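Local coordinates for transmembrane oligosaccharyl transferase (Archaeoglobus fulgidus, PDB 3WAJ), which is an archaeal membrane protein of the STT3/AglB family, with a helical transmembrane part of the GT-C class and a large globular C-terminal region, at residues 23-31 / 486-494; 637-645 / 651-661. All coordinates share one frame; numbering follows the deposited sequence.

Contact 1. Residues 23-31 / 486-494; sequences ISVKLRILN and YILADAQSS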
# COMPACT_ATOMS: atom_id res chain seq x y z
N ILE A 23 3.65 27.79 -4.03
CA ILE A 23 4.74 26.89 -3.66
C ILE A 23 4.20 25.47 -3.53
O ILE A 23 4.90 24.49 -3.83
CB ILE A 23 5.37 27.34 -2.32
CG1 ILE A 23 5.69 28.84 -2.37
CG2 ILE A 23 6.61 26.50 -1.98
CD1 ILE A 23 6.16 29.42 -1.06
N SER A 24 2.95 25.36 -3.10
CA SER A 24 2.32 24.06 -2.91
C SER A 24 1.93 23.44 -4.26
O SER A 24 2.07 22.23 -4.46
CB SER A 24 1.10 24.19 -1.99
OG SER A 24 0.69 22.94 -1.50
N VAL A 25 1.47 24.28 -5.19
CA VAL A 25 1.18 23.80 -6.53
C VAL A 25 2.47 23.37 -7.20
O VAL A 25 2.53 22.33 -7.86
CB VAL A 25 0.47 24.85 -7.40
CG1 VAL A 25 0.29 24.34 -8.83
CG2 VAL A 25 -0.87 25.21 -6.81
N LYS A 26 3.51 24.19 -7.03
CA LYS A 26 4.82 23.91 -7.62
C LYS A 26 5.31 22.56 -7.12
O LYS A 26 5.75 21.72 -7.91
CB LYS A 26 5.82 25.02 -7.26
CG LYS A 26 7.23 24.84 -7.85
CD LYS A 26 8.19 24.18 -6.85
CE LYS A 26 9.63 24.17 -7.35
NZ LYS A 26 9.84 23.46 -8.62
N LEU A 27 5.19 22.35 -5.82
CA LEU A 27 5.61 21.10 -5.18
C LEU A 27 4.72 19.91 -5.55
O LEU A 27 5.21 18.82 -5.82
CB LEU A 27 5.65 21.28 -3.65
CG LEU A 27 7.03 21.34 -2.99
CD1 LEU A 27 8.03 22.03 -3.88
CD2 LEU A 27 6.96 22.04 -1.63
N ARG A 28 3.41 20.10 -5.60
CA ARG A 28 2.53 18.93 -5.75
C ARG A 28 2.04 18.61 -7.16
O ARG A 28 1.73 17.46 -7.46
CB ARG A 28 1.36 19.01 -4.77
CG ARG A 28 1.81 18.80 -3.34
CD ARG A 28 1.04 19.68 -2.37
NE ARG A 28 1.76 19.79 -1.10
CZ ARG A 28 1.30 19.29 0.04
NH1 ARG A 28 0.14 18.68 0.05
NH2 ARG A 28 2.00 19.40 1.16
N ILE A 29 1.98 19.62 -8.02
CA ILE A 29 1.49 19.44 -9.39
C ILE A 29 2.63 19.51 -10.41
O ILE A 29 2.68 18.73 -11.35
CB ILE A 29 0.39 20.46 -9.72
CG1 ILE A 29 -0.76 20.32 -8.72
CG2 ILE A 29 -0.09 20.33 -11.16
CD1 ILE A 29 -2.07 20.92 -9.19
N LEU A 30 3.55 20.45 -10.19
CA LEU A 30 4.61 20.75 -11.17
C LEU A 30 5.84 19.86 -11.06
O LEU A 30 6.32 19.32 -12.05
CB LEU A 30 5.03 22.22 -11.06
CG LEU A 30 4.43 23.25 -12.01
CD1 LEU A 30 2.98 22.95 -12.37
CD2 LEU A 30 4.56 24.64 -11.39
N ASN A 31 6.37 19.73 -9.85
CA ASN A 31 7.54 18.87 -9.62
C ASN A 31 7.44 17.43 -10.17
O ASN A 31 8.35 16.99 -10.88
CB ASN A 31 7.94 18.88 -8.15
CG ASN A 31 8.96 19.94 -7.84
OD1 ASN A 31 8.73 21.13 -8.07
ND2 ASN A 31 10.11 19.53 -7.31
N TYR A 486 12.05 23.20 2.79
CA TYR A 486 11.66 23.36 1.39
C TYR A 486 12.54 22.45 0.55
O TYR A 486 12.09 21.88 -0.45
CB TYR A 486 11.82 24.80 0.89
CG TYR A 486 11.56 24.90 -0.59
CD1 TYR A 486 10.26 24.96 -1.08
CD2 TYR A 486 12.60 24.89 -1.51
CE1 TYR A 486 10.00 25.03 -2.44
CE2 TYR A 486 12.36 24.95 -2.87
CZ TYR A 486 11.06 25.02 -3.33
OH TYR A 486 10.81 25.09 -4.67
N ILE A 487 13.79 22.31 0.98
CA ILE A 487 14.77 21.49 0.28
C ILE A 487 14.32 20.03 0.16
O ILE A 487 14.18 19.50 -0.95
CB ILE A 487 16.15 21.57 0.97
CG1 ILE A 487 16.69 23.00 0.86
CG2 ILE A 487 17.14 20.60 0.35
CD1 ILE A 487 16.72 23.51 -0.56
N LEU A 488 14.08 19.38 1.30
CA LEU A 488 13.57 18.01 1.30
C LEU A 488 12.24 17.90 0.54
O LEU A 488 12.04 16.98 -0.25
CB LEU A 488 13.42 17.48 2.73
CG LEU A 488 14.65 16.86 3.41
CD1 LEU A 488 15.64 16.35 2.38
CD2 LEU A 488 15.31 17.84 4.36
N ALA A 489 11.36 18.87 0.78
CA ALA A 489 10.05 18.94 0.14
C ALA A 489 10.14 19.07 -1.38
O ALA A 489 9.27 18.60 -2.09
CB ALA A 489 9.26 20.07 0.70
N ASP A 490 11.17 19.75 -1.86
CA ASP A 490 11.37 19.86 -3.30
C ASP A 490 12.00 18.57 -3.86
O ASP A 490 11.61 18.07 -4.93
CB ASP A 490 12.22 21.08 -3.64
CG ASP A 490 12.35 21.29 -5.13
OD1 ASP A 490 11.43 21.91 -5.72
OD2 ASP A 490 13.36 20.83 -5.71
N ALA A 491 12.95 18.01 -3.11
CA ALA A 491 13.66 16.80 -3.53
C ALA A 491 12.80 15.54 -3.45
O ALA A 491 13.06 14.57 -4.17
CB ALA A 491 14.91 16.61 -2.72
N GLN A 492 11.80 15.52 -2.57
CA GLN A 492 10.93 14.36 -2.44
C GLN A 492 9.71 14.45 -3.34
O GLN A 492 9.02 13.48 -3.55
CB GLN A 492 10.46 14.22 -0.99
CG GLN A 492 11.53 13.87 0.01
CD GLN A 492 10.98 13.86 1.43
OE1 GLN A 492 9.78 14.07 1.64
NE2 GLN A 492 11.86 13.63 2.40
N SER A 493 9.45 15.65 -3.86
CA SER A 493 8.24 15.95 -4.60
C SER A 493 8.46 15.74 -6.09
O SER A 493 7.53 15.83 -6.90
CB SER A 493 7.88 17.41 -4.34
OG SER A 493 6.93 17.88 -5.26
N SER A 494 9.70 15.44 -6.46
CA SER A 494 10.07 15.39 -7.87
C SER A 494 9.97 13.99 -8.47
O SER A 494 9.97 13.83 -9.69
CB SER A 494 11.45 16.01 -8.09
OG SER A 494 12.41 15.48 -7.20
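Tyr486 and Lys26 both set out with CG anti to the backbone N (chi1 174° and -179°), and this brings the phenol and the lysine chain together between helices 19-30 and 474-491. The two side chains meet at about a right angle, with Lys26 CE 3.1 Å from Tyr486 OH at the ring edge. Ile23 CG2 reaches the same ring near its plane, 3.7 Å from Tyr486 CE1. Leu27 fills the middle of the contact. Its CD1 lies against Tyr486 CE1, and its CD2 packs on Ala489 CB at 3.8 Å. On the far side of helix 19-30, Ile29 touches helix 102-118.

Polar groups gather around Asp490. The Lys26 chain, bent at chi2 and chi4, sends NZ to Asn31 OD1, a 2.6 Å hydrogen bond. The salt bridge from Lys26 NZ to Asp490 OD1 is long, 3.7 Å. Asn31 ND2 donates a weak hydrogen bond to Asp490 OD1 at 3.2 Å, with the amide and carboxylate planes 87° apart. Asn31 thus serves both Lys26 and Asp490 through its two amide ends. Since the salt bridge is long and the amide bond weak, they would be expected to stabilise a negative charge on Asp490 only modestly.

Contact 2. Residues 637-645 / 651-661; sequences YGGYFYYSP and YANSQWDIPLN
Tyr640 and Ala652 form an antiparallel hydrogen-bonded pair. Their backbone bonds, Tyr640 N to Ala652 O and Ala652 N to Tyr640 O, are each 2.9 Å. A third bond uses a side chain: Gly639 N donates to Tyr651 OH at 3.0 Å, nearly straight at 175°. The Tyr651 side chain extends trans to the amide N (chi1 172°), which lays the ring past the backbone of Tyr640, so that OH arrives at Gly639 N.

Among the aromatic contacts, Tyr651 turns its edge to a face of Phe641, with ring planes 62° apart and centroids 5.5 Å apart.

The apolar contacts centre on Tyr642. Ile658 CG1 makes a CH-pi contact over one face of its ring, 4.3 Å from the centroid. Ala652 CB meets Tyr642 CE1, with Ala652 N at the ring edge, and Pro659 CD meets Tyr642 CE2 at 4.0 Å. Farther on, Pro645 CD packs on Pro659 CB.

One water joins Tyr640 OH and Gln655 OE1. Ser654 OG accepts from Trp656 N in an ST turn. Strand 663-664 adds to the sheet beside 640-643. The whole is a beta hairpin, strands 640-643 and 649-652, with the following 3-10 turn and loop folded back on it.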
# COMPACT_ATOMS: atom_id res chain seq x y z
N TYR A 637 18.13 -19.27 2.45
CA TYR A 637 19.37 -18.53 2.18
C TYR A 637 20.64 -19.20 2.71
O TYR A 637 20.61 -19.88 3.73
CB TYR A 637 19.24 -17.08 2.68
CG TYR A 637 18.14 -16.36 1.94
CD1 TYR A 637 18.37 -15.81 0.69
CD2 TYR A 637 16.85 -16.30 2.47
CE1 TYR A 637 17.35 -15.18 -0.01
CE2 TYR A 637 15.82 -15.65 1.78
CZ TYR A 637 16.09 -15.10 0.53
OH TYR A 637 15.11 -14.46 -0.19
N GLY A 638 21.74 -19.01 1.97
CA GLY A 638 23.05 -19.56 2.32
C GLY A 638 23.98 -18.43 2.69
O GLY A 638 23.63 -17.59 3.55
N GLY A 639 25.15 -18.37 2.04
CA GLY A 639 26.13 -17.35 2.37
C GLY A 639 26.39 -16.28 1.32
O GLY A 639 25.47 -15.61 0.82
N TYR A 640 27.67 -16.10 0.99
CA TYR A 640 28.10 -14.96 0.19
C TYR A 640 29.24 -15.34 -0.70
O TYR A 640 30.05 -16.22 -0.36
CB TYR A 640 28.58 -13.82 1.11
CG TYR A 640 27.51 -13.33 2.05
CD1 TYR A 640 27.37 -13.90 3.32
CD2 TYR A 640 26.62 -12.34 1.66
CE1 TYR A 640 26.39 -13.47 4.19
CE2 TYR A 640 25.63 -11.89 2.52
CZ TYR A 640 25.52 -12.46 3.79
OH TYR A 640 24.53 -12.04 4.67
N PHE A 641 29.32 -14.64 -1.83
CA PHE A 641 30.52 -14.64 -2.65
C PHE A 641 31.45 -13.55 -2.13
O PHE A 641 30.99 -12.50 -1.68
CB PHE A 641 30.18 -14.34 -4.11
CG PHE A 641 29.56 -15.50 -4.84
CD1 PHE A 641 30.24 -16.71 -4.95
CD2 PHE A 641 28.30 -15.38 -5.44
CE1 PHE A 641 29.68 -17.79 -5.61
CE2 PHE A 641 27.73 -16.45 -6.10
CZ PHE A 641 28.43 -17.66 -6.20
N TYR A 642 32.75 -13.79 -2.22
CA TYR A 642 33.73 -12.80 -1.76
C TYR A 642 35.10 -12.97 -2.44
O TYR A 642 35.43 -14.06 -2.94
CB TYR A 642 33.92 -12.93 -0.25
CG TYR A 642 34.63 -14.21 0.12
CD1 TYR A 642 33.92 -15.39 0.30
CD2 TYR A 642 36.02 -14.26 0.24
CE1 TYR A 642 34.55 -16.57 0.62
CE2 TYR A 642 36.67 -15.43 0.57
CZ TYR A 642 35.93 -16.59 0.76
OH TYR A 642 36.57 -17.76 1.08
N TYR A 643 35.91 -11.92 -2.41
CA TYR A 643 37.35 -12.01 -2.71
C TYR A 643 38.18 -11.88 -1.43
O TYR A 643 37.99 -10.95 -0.64
CB TYR A 643 37.77 -10.94 -3.70
CG TYR A 643 37.05 -11.07 -5.00
CD1 TYR A 643 37.60 -11.77 -6.07
CD2 TYR A 643 35.78 -10.52 -5.16
CE1 TYR A 643 36.92 -11.90 -7.28
CE2 TYR A 643 35.09 -10.65 -6.34
CZ TYR A 643 35.66 -11.33 -7.40
OH TYR A 643 34.94 -11.44 -8.55
N SER A 644 39.10 -12.83 -1.24
CA SER A 644 39.95 -12.85 -0.06
C SER A 644 40.94 -11.69 -0.14
O SER A 644 41.08 -11.06 -1.19
CB SER A 644 40.71 -14.17 0.04
OG SER A 644 41.71 -14.26 -0.95
N PRO A 645 41.63 -11.40 0.98
CA PRO A 645 42.66 -10.35 0.90
C PRO A 645 43.84 -10.72 -0.01
O PRO A 645 44.57 -9.81 -0.41
CB PRO A 645 43.11 -10.17 2.36
CG PRO A 645 42.53 -11.34 3.11
CD PRO A 645 41.29 -11.73 2.38
N TYR A 651 33.26 -18.77 -2.25
CA TYR A 651 31.94 -18.78 -1.67
C TYR A 651 32.01 -19.33 -0.23
O TYR A 651 32.62 -20.36 0.04
CB TYR A 651 30.98 -19.62 -2.51
CG TYR A 651 29.63 -19.84 -1.85
CD1 TYR A 651 28.66 -18.85 -1.88
CD2 TYR A 651 29.32 -21.04 -1.21
CE1 TYR A 651 27.42 -19.04 -1.29
CE2 TYR A 651 28.10 -21.23 -0.62
CZ TYR A 651 27.15 -20.23 -0.66
OH TYR A 651 25.92 -20.42 -0.06
N ALA A 652 31.36 -18.64 0.69
CA ALA A 652 31.23 -19.15 2.06
C ALA A 652 29.75 -19.30 2.40
O ALA A 652 28.97 -18.37 2.18
CB ALA A 652 31.92 -18.22 3.03
N ASN A 653 29.37 -20.45 2.95
CA ASN A 653 27.98 -20.67 3.34
C ASN A 653 27.62 -19.78 4.50
O ASN A 653 26.45 -19.56 4.78
CB ASN A 653 27.73 -22.13 3.71
CG ASN A 653 29.01 -22.85 4.06
OD1 ASN A 653 30.06 -22.24 4.22
ND2 ASN A 653 28.92 -24.17 4.18
N SER A 654 28.63 -19.25 5.16
CA SER A 654 28.43 -18.35 6.29
C SER A 654 29.49 -17.26 6.25
O SER A 654 30.64 -17.53 5.90
CB SER A 654 28.54 -19.14 7.60
OG SER A 654 28.99 -18.31 8.64
N GLN A 655 29.13 -16.04 6.61
CA GLN A 655 30.12 -14.97 6.70
C GLN A 655 31.27 -15.27 7.67
O GLN A 655 32.33 -14.65 7.60
CB GLN A 655 29.45 -13.66 7.10
CG GLN A 655 28.84 -13.71 8.47
CD GLN A 655 27.33 -13.90 8.42
OE1 GLN A 655 26.83 -15.00 8.14
NE2 GLN A 655 26.60 -12.82 8.68
N TRP A 656 31.08 -16.22 8.59
CA TRP A 656 32.10 -16.51 9.59
C TRP A 656 33.21 -17.35 9.00
O TRP A 656 34.24 -17.57 9.65
CB TRP A 656 31.48 -17.20 10.81
CG TRP A 656 30.43 -16.37 11.44
CD1 TRP A 656 29.07 -16.52 11.32
CD2 TRP A 656 30.63 -15.19 12.23
NE1 TRP A 656 28.43 -15.52 12.02
CE2 TRP A 656 29.36 -14.69 12.58
CE3 TRP A 656 31.77 -14.51 12.68
CZ2 TRP A 656 29.20 -13.55 13.37
CZ3 TRP A 656 31.62 -13.38 13.46
CH2 TRP A 656 30.34 -12.91 13.81
N ASP A 657 33.01 -17.81 7.77
CA ASP A 657 34.04 -18.55 7.04
C ASP A 657 34.86 -17.62 6.14
O ASP A 657 35.76 -18.06 5.42
CB ASP A 657 33.40 -19.65 6.19
CG ASP A 657 32.86 -20.78 7.02
OD1 ASP A 657 33.60 -21.25 7.91
OD2 ASP A 657 31.70 -21.19 6.79
N ILE A 658 34.52 -16.33 6.18
CA ILE A 658 35.13 -15.34 5.32
C ILE A 658 36.28 -14.64 6.06
O ILE A 658 36.05 -13.99 7.09
CB ILE A 658 34.09 -14.30 4.86
CG1 ILE A 658 33.00 -14.98 4.01
CG2 ILE A 658 34.75 -13.17 4.09
CD1 ILE A 658 31.82 -14.08 3.70
N PRO A 659 37.53 -14.79 5.55
CA PRO A 659 38.70 -14.19 6.20
C PRO A 659 38.46 -12.71 6.41
O PRO A 659 37.85 -12.09 5.53
CB PRO A 659 39.82 -14.36 5.15
CG PRO A 659 39.40 -15.51 4.33
CD PRO A 659 37.88 -15.54 4.33
N LEU A 660 38.90 -12.17 7.55
CA LEU A 660 38.83 -10.74 7.79
C LEU A 660 39.47 -9.99 6.61
O LEU A 660 40.36 -10.52 5.95
CB LEU A 660 39.53 -10.36 9.10
CG LEU A 660 38.82 -10.68 10.43
CD1 LEU A 660 39.72 -10.44 11.65
CD2 LEU A 660 37.56 -9.88 10.54
N ASN A 661 38.98 -8.77 6.36
CA ASN A 661 39.50 -7.89 5.32
C ASN A 661 39.23 -8.37 3.88
O ASN A 661 39.93 -7.98 2.94
CB ASN A 661 41.00 -7.61 5.52
CG ASN A 661 41.30 -7.03 6.89
OD1 ASN A 661 40.55 -6.20 7.40
ND2 ASN A 661 42.40 -7.49 7.49
O HOH W 1 24.25 -14.39 6.81

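Overall arrangement
Contact 1 comes before contact 2 along the chain, and the two do not overlap. Their centres are 44 Å apart and their nearest atoms about 28 Å, and they share no helix, strand or sheet. Contact 1 pairs helix 19-30 with helix 474-491. Its two segments are 455 residues apart at their closest ends, and more than half of the chain between them is helix. Contact 2 is local, its segments being six residues apart. It forms a hairpin at the surface of the C-terminal region, in a three-stranded antiparallel sheet. Contact 1 thus ties an early and a late helix together across the sequence, while contact 2 joins neighbouring strands in the C-terminal region.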